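Outer membrane porin F (PDB 4RLC) forms an eight-stranded beta-barrel in the outer membrane of Pseudomonas aeruginosa and probably lets small solutes pass. Local coordinates at residues A[97-102]-A[132-137]; A[19-24]-A[48-53]. One frame throughout, in Å; residues are numbered along the deposited sequence.

Interaction 1. Residues A[97-102]-A[132-137]; sequences VGLRPY and AGLKYY. With C8E ((hydroxyethyloxy)tri(ethyloxy)octane), chain B.
The ring of Y102 lies with one face over the backbone of G133, whose N sits beneath the ring centre and whose CA makes a CH-pi contact 3.7 Å from the centroid. Across the same beta hairpin of the barrel, strands 98-115 and 120-137, Y136 turns a face to G98: the CA of G98 stands 4.2 Å from that ring's centroid, and L99 N lies nearer its rim. Y137 instead meets G98 O at its edge, in the ring plane. Each glycine suits its place. A CB on G133 would run into the Y102 hydroxyl, and the backbone angles of G98 would jam one against the preceding carbonyl. Y102 CG stands between the backbone N and the carbonyl carbon (chi1 72°), and from there the ring extends over G133.

Hydrogen-bonded pairs G98–Y137, R100–K135 and Y102–G133 each carry two bonds; the straightest runs from R100 N to K135 O (2.8 Å, 170° at the hydrogen). P101 has no N-H to give and occupies a non-hydrogen-bonded pair with L134, where none is asked of it on this side. L99, P101, L134 and Y136 lie on the outer, largely apolar face, and detergent C8E of chain B lies against P101 and L134. The polar ends of R100, K135 and Y137 point to the barrel interior, where D55 pairs with R100 and E22 with both K135 and Y137. The aliphatic part of K135 passes beside the Y102 ring, its CG 3.7 Å from Y102 CD2, while P101 CB meets L134 CD2 at 3.8 Å.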
# COMPACT_ATOMS: atom_id res chain seq x y z
N VAL A 97 -4.25 5.76 20.77
CA VAL A 97 -3.24 4.70 20.95
C VAL A 97 -3.98 3.39 20.92
O VAL A 97 -5.04 3.24 21.53
CB VAL A 97 -2.48 4.89 22.29
CG1 VAL A 97 -1.59 3.72 22.61
CG2 VAL A 97 -1.68 6.21 22.21
N GLY A 98 -3.46 2.44 20.17
CA GLY A 98 -4.07 1.08 20.14
C GLY A 98 -4.17 0.57 18.72
O GLY A 98 -3.61 1.11 17.76
N LEU A 99 -5.00 -0.46 18.55
CA LEU A 99 -5.02 -1.21 17.32
C LEU A 99 -6.19 -0.72 16.47
O LEU A 99 -7.35 -0.63 16.96
CB LEU A 99 -5.25 -2.74 17.67
CG LEU A 99 -5.38 -3.67 16.48
CD1 LEU A 99 -4.05 -3.85 15.74
CD2 LEU A 99 -5.98 -5.03 16.91
N ARG A 100 -5.91 -0.50 15.20
CA ARG A 100 -6.90 -0.19 14.18
C ARG A 100 -6.71 -1.11 13.06
O ARG A 100 -5.92 -0.93 12.11
CB ARG A 100 -6.79 1.33 13.70
CG ARG A 100 -6.95 2.33 14.80
CD ARG A 100 -7.30 3.72 14.21
NE ARG A 100 -8.75 3.71 13.93
CZ ARG A 100 -9.41 4.73 13.38
NH1 ARG A 100 -10.71 4.66 13.21
NH2 ARG A 100 -8.76 5.84 13.03
N PRO A 101 -7.46 -2.23 13.08
CA PRO A 101 -7.50 -2.99 11.86
C PRO A 101 -8.10 -2.17 10.71
O PRO A 101 -8.89 -1.25 10.99
CB PRO A 101 -8.43 -4.16 12.23
CG PRO A 101 -8.58 -4.15 13.73
CD PRO A 101 -8.43 -2.68 14.08
N TYR A 102 -7.82 -2.56 9.47
CA TYR A 102 -8.39 -1.88 8.34
C TYR A 102 -8.65 -2.79 7.16
O TYR A 102 -8.11 -3.87 7.01
CB TYR A 102 -7.43 -0.71 7.91
CG TYR A 102 -6.14 -1.18 7.25
CD1 TYR A 102 -6.11 -1.52 5.90
CD2 TYR A 102 -4.93 -1.37 7.99
CE1 TYR A 102 -4.95 -2.02 5.32
CE2 TYR A 102 -3.79 -1.85 7.38
CZ TYR A 102 -3.80 -2.15 6.07
OH TYR A 102 -2.71 -2.68 5.47
N ALA A 132 -6.29 -5.79 3.41
CA ALA A 132 -6.66 -5.68 4.80
C ALA A 132 -5.37 -5.71 5.65
O ALA A 132 -4.30 -6.20 5.26
CB ALA A 132 -7.57 -6.87 5.22
N GLY A 133 -5.47 -5.22 6.85
CA GLY A 133 -4.29 -5.21 7.70
C GLY A 133 -4.55 -4.73 9.10
O GLY A 133 -5.69 -4.50 9.53
N LEU A 134 -3.43 -4.62 9.84
CA LEU A 134 -3.46 -4.21 11.25
C LEU A 134 -2.53 -3.00 11.36
O LEU A 134 -1.36 -3.09 10.95
CB LEU A 134 -2.94 -5.30 12.10
CG LEU A 134 -3.84 -6.56 12.06
CD1 LEU A 134 -3.18 -7.64 12.88
CD2 LEU A 134 -5.22 -6.24 12.55
N LYS A 135 -3.02 -1.90 11.92
CA LYS A 135 -2.16 -0.73 12.20
C LYS A 135 -2.19 -0.54 13.69
O LYS A 135 -3.28 -0.41 14.28
CB LYS A 135 -2.63 0.55 11.49
CG LYS A 135 -2.44 0.52 10.00
CD LYS A 135 -3.20 1.67 9.32
CE LYS A 135 -2.59 3.01 9.59
NZ LYS A 135 -3.17 3.99 8.57
N TYR A 136 -1.04 -0.55 14.35
CA TYR A 136 -0.99 -0.38 15.77
C TYR A 136 -0.27 0.94 16.04
O TYR A 136 0.90 1.05 15.84
CB TYR A 136 -0.29 -1.53 16.48
CG TYR A 136 -0.64 -1.58 17.94
CD1 TYR A 136 -0.21 -0.63 18.81
CD2 TYR A 136 -1.45 -2.57 18.47
CE1 TYR A 136 -0.54 -0.62 20.16
CE2 TYR A 136 -1.79 -2.55 19.80
CZ TYR A 136 -1.28 -1.60 20.66
OH TYR A 136 -1.65 -1.61 21.99
N TYR A 137 -1.08 1.89 16.53
CA TYR A 137 -0.56 3.18 17.01
C TYR A 137 -0.06 2.94 18.43
O TYR A 137 -0.80 2.91 19.40
CB TYR A 137 -1.66 4.25 16.97
CG TYR A 137 -2.13 4.58 15.59
CD1 TYR A 137 -3.12 3.82 14.98
CD2 TYR A 137 -1.62 5.68 14.86
CE1 TYR A 137 -3.57 4.12 13.70
CE2 TYR A 137 -2.09 5.99 13.58
CZ TYR A 137 -3.10 5.25 12.99
OH TYR A 137 -3.55 5.51 11.68
C1 C8E B . -2.00 -9.76 8.47
C2 C8E B . -3.21 -9.24 9.22
C3 C8E B . -4.53 -9.29 8.47
C4 C8E B . -5.59 -8.58 9.30
C5 C8E B . -7.04 -8.67 8.86
C6 C8E B . -7.88 -7.71 9.70
C7 C8E B . -9.15 -7.18 9.05
C8 C8E B . -9.92 -6.30 10.04
O9 C8E B . -11.29 -6.05 9.69
C10 C8E B . -12.32 -5.98 10.71
C11 C8E B . -11.99 -5.62 12.16
O12 C8E B . -13.23 -5.81 12.83
C13 C8E B . -13.49 -5.26 14.12
C14 C8E B . -12.45 -5.62 15.15
O15 C8E B . -11.59 -4.47 15.11

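Interaction 2. Residues A[19-24]-A[48-53]. With C8E ((hydroxyethyloxy)tri(ethyloxy)octane), chain C.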
# COMPACT_ATOMS: atom_id res chain seq x y z
N ASN A 19 -8.92 14.98 9.16
CA ASN A 19 -7.98 16.05 8.75
C ASN A 19 -6.52 15.76 9.10
O ASN A 19 -5.65 16.57 8.85
CB ASN A 19 -8.42 17.40 9.35
CG ASN A 19 -7.90 18.57 8.58
OD1 ASN A 19 -7.81 18.55 7.34
ND2 ASN A 19 -7.52 19.61 9.31
N SER A 20 -6.23 14.62 9.72
CA SER A 20 -4.85 14.29 9.98
C SER A 20 -4.18 13.71 8.72
O SER A 20 -4.87 13.28 7.77
CB SER A 20 -4.71 13.33 11.17
OG SER A 20 -5.20 12.04 10.85
N VAL A 21 -2.86 13.77 8.67
CA VAL A 21 -2.04 13.25 7.58
C VAL A 21 -1.10 12.20 8.08
O VAL A 21 -0.62 12.28 9.20
CB VAL A 21 -1.24 14.37 6.87
CG1 VAL A 21 -0.35 13.79 5.78
CG2 VAL A 21 -2.22 15.32 6.23
N GLU A 22 -0.81 11.19 7.25
CA GLU A 22 0.12 10.13 7.57
C GLU A 22 1.14 9.99 6.49
O GLU A 22 0.81 10.07 5.29
CB GLU A 22 -0.60 8.74 7.77
CG GLU A 22 -1.22 8.69 9.10
CD GLU A 22 -1.95 7.38 9.45
OE1 GLU A 22 -2.09 6.45 8.62
OE2 GLU A 22 -2.38 7.38 10.59
N ILE A 23 2.39 9.86 6.88
CA ILE A 23 3.45 9.48 5.99
C ILE A 23 3.95 8.12 6.42
O ILE A 23 4.15 7.87 7.60
CB ILE A 23 4.65 10.42 6.16
CG1 ILE A 23 4.15 11.84 6.05
CG2 ILE A 23 5.72 10.10 5.14
CD1 ILE A 23 3.76 12.16 4.72
N GLU A 24 4.18 7.25 5.44
CA GLU A 24 4.51 5.82 5.73
C GLU A 24 5.58 5.29 4.83
O GLU A 24 5.66 5.71 3.63
CB GLU A 24 3.22 4.98 5.51
CG GLU A 24 3.37 3.50 5.80
CD GLU A 24 2.04 2.78 5.61
OE1 GLU A 24 0.99 3.38 5.90
OE2 GLU A 24 2.05 1.61 5.14
N ILE A 48 1.62 8.68 1.27
CA ILE A 48 1.02 9.79 1.95
C ILE A 48 -0.45 9.61 2.00
O ILE A 48 -1.07 9.36 1.00
CB ILE A 48 1.32 11.16 1.27
CG1 ILE A 48 2.75 11.31 1.01
CG2 ILE A 48 0.69 12.25 2.11
CD1 ILE A 48 3.64 11.59 2.12
N GLY A 49 -1.04 9.84 3.17
CA GLY A 49 -2.48 9.62 3.32
C GLY A 49 -3.14 10.77 4.09
O GLY A 49 -2.47 11.45 4.92
N TYR A 50 -4.40 10.99 3.79
CA TYR A 50 -5.21 12.00 4.41
C TYR A 50 -6.51 11.42 4.95
O TYR A 50 -7.21 10.73 4.25
CB TYR A 50 -5.52 13.13 3.37
CG TYR A 50 -6.38 14.20 3.93
CD1 TYR A 50 -5.86 15.20 4.78
CD2 TYR A 50 -7.73 14.21 3.66
CE1 TYR A 50 -6.68 16.16 5.36
CE2 TYR A 50 -8.56 15.16 4.19
CZ TYR A 50 -8.06 16.14 5.01
OH TYR A 50 -9.01 17.02 5.51
N PHE A 51 -6.83 11.76 6.20
CA PHE A 51 -8.07 11.32 6.83
C PHE A 51 -9.27 12.18 6.49
O PHE A 51 -9.44 13.31 7.03
CB PHE A 51 -7.88 11.17 8.32
CG PHE A 51 -7.26 9.84 8.70
CD1 PHE A 51 -5.87 9.63 8.60
CD2 PHE A 51 -8.03 8.80 9.06
CE1 PHE A 51 -5.29 8.42 8.92
CE2 PHE A 51 -7.46 7.58 9.37
CZ PHE A 51 -6.10 7.40 9.30
N LEU A 52 -10.10 11.64 5.59
CA LEU A 52 -11.37 12.34 5.19
C LEU A 52 -12.32 12.37 6.36
O LEU A 52 -13.00 13.40 6.56
CB LEU A 52 -11.99 11.68 4.05
CG LEU A 52 -11.25 11.62 2.74
CD1 LEU A 52 -12.16 10.88 1.76
CD2 LEU A 52 -11.00 13.02 2.20
N THR A 53 -12.36 11.30 7.19
CA THR A 53 -13.09 11.29 8.40
C THR A 53 -12.20 10.68 9.50
O THR A 53 -11.01 10.42 9.27
CB THR A 53 -14.38 10.41 8.25
OG1 THR A 53 -13.99 9.00 8.18
CG2 THR A 53 -15.20 10.78 7.03
C1 C8E C . 5.04 8.64 -8.40
C2 C8E C . 3.97 9.29 -7.55
C3 C8E C . 4.43 9.61 -6.12
C4 C8E C . 3.30 9.25 -5.17
C5 C8E C . 3.53 9.59 -3.70
C6 C8E C . 4.85 9.16 -3.11
C7 C8E C . 4.73 9.22 -1.59
C8 C8E C . 6.03 8.94 -0.84
O9 C8E C . 5.97 9.62 0.43
C10 C8E C . 6.53 8.98 1.59
C11 C8E C . 8.02 9.28 1.78
O12 C8E C . 8.50 8.87 3.08
C13 C8E C . 8.84 7.48 3.21
C14 C8E C . 10.18 7.17 2.54
O15 C8E C . 10.07 5.95 1.80
C16 C8E C . 11.31 5.37 1.40
C17 C8E C . 11.15 3.87 1.52
O18 C8E C . 11.95 3.21 0.56
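The open ends of the first beta hairpin of the barrel, strands 21-30 and 42-51, meet here through a short antiparallel ladder that extends past the strand end at V21. E22 and G49 are the hydrogen-bonded pair, with E22 N to G49 O at 2.9 Å and G49 N to E22 O at 2.8 Å. Beyond it, F51 N donates to S20 O and N19 N to F51 O.

N19 adds a side-chain bond. Its CG is anti to the backbone N (chi1 -157°), and OD1 accepts the Y50 hydroxyl in the amide plane, on a lone pair, at 2.7 Å between N19 OD1 and Y50 OH. The amide stands nearly upright to the tyrosine ring, 83° between planes, and OD1 lies at the ring edge. V21 CG2 comes to that edge as well, 3.9 Å from Y50 CD1. Tyrosine serves well here, since its ring packs on valine while its hydroxyl finds a polar partner at the strand end.

V21, I23, I48 and Y50 share the lipid-facing side, where branched and aromatic side chains suit apolar surroundings; detergent C8E of chain C rests against I23 and I48. On the inner side, E22 CD lies at the edge of the F51 ring, 3.5 Å from F51 CE1, the carboxylate and ring planes 74° apart. The acid is bonded by N174 and also held by Y137 and its strand neighbour K135, which probably stabilises the buried negative charge. S20 OG, 3.4 Å from F51 CD1, bonds to G17 O. Polar groups within and an apolar skin without are characteristic of a transmembrane beta-barrel of the outer membrane.

Overall arrangement
From the N terminus, 19-24 pairs first with 48-53, so interaction 2 closes the first hairpin, strands 21-30 and 42-51. Two more strands pass before 97-102 opens interaction 1, which closes on 132-137 at the base of the hairpin of strands 98-115 and 120-137. The two contacts therefore follow in series, neither nested nor crossed. Their centres lie 14 Å apart on one closed eight-stranded sheet, and they meet through the barrel interior: E22 of interaction 2 takes a salt bridge from K135 (NZ to OE1 2.7 Å) and a probable hydrogen bond from Y137. Separate hairpins of the wall are thus tied together across the lumen.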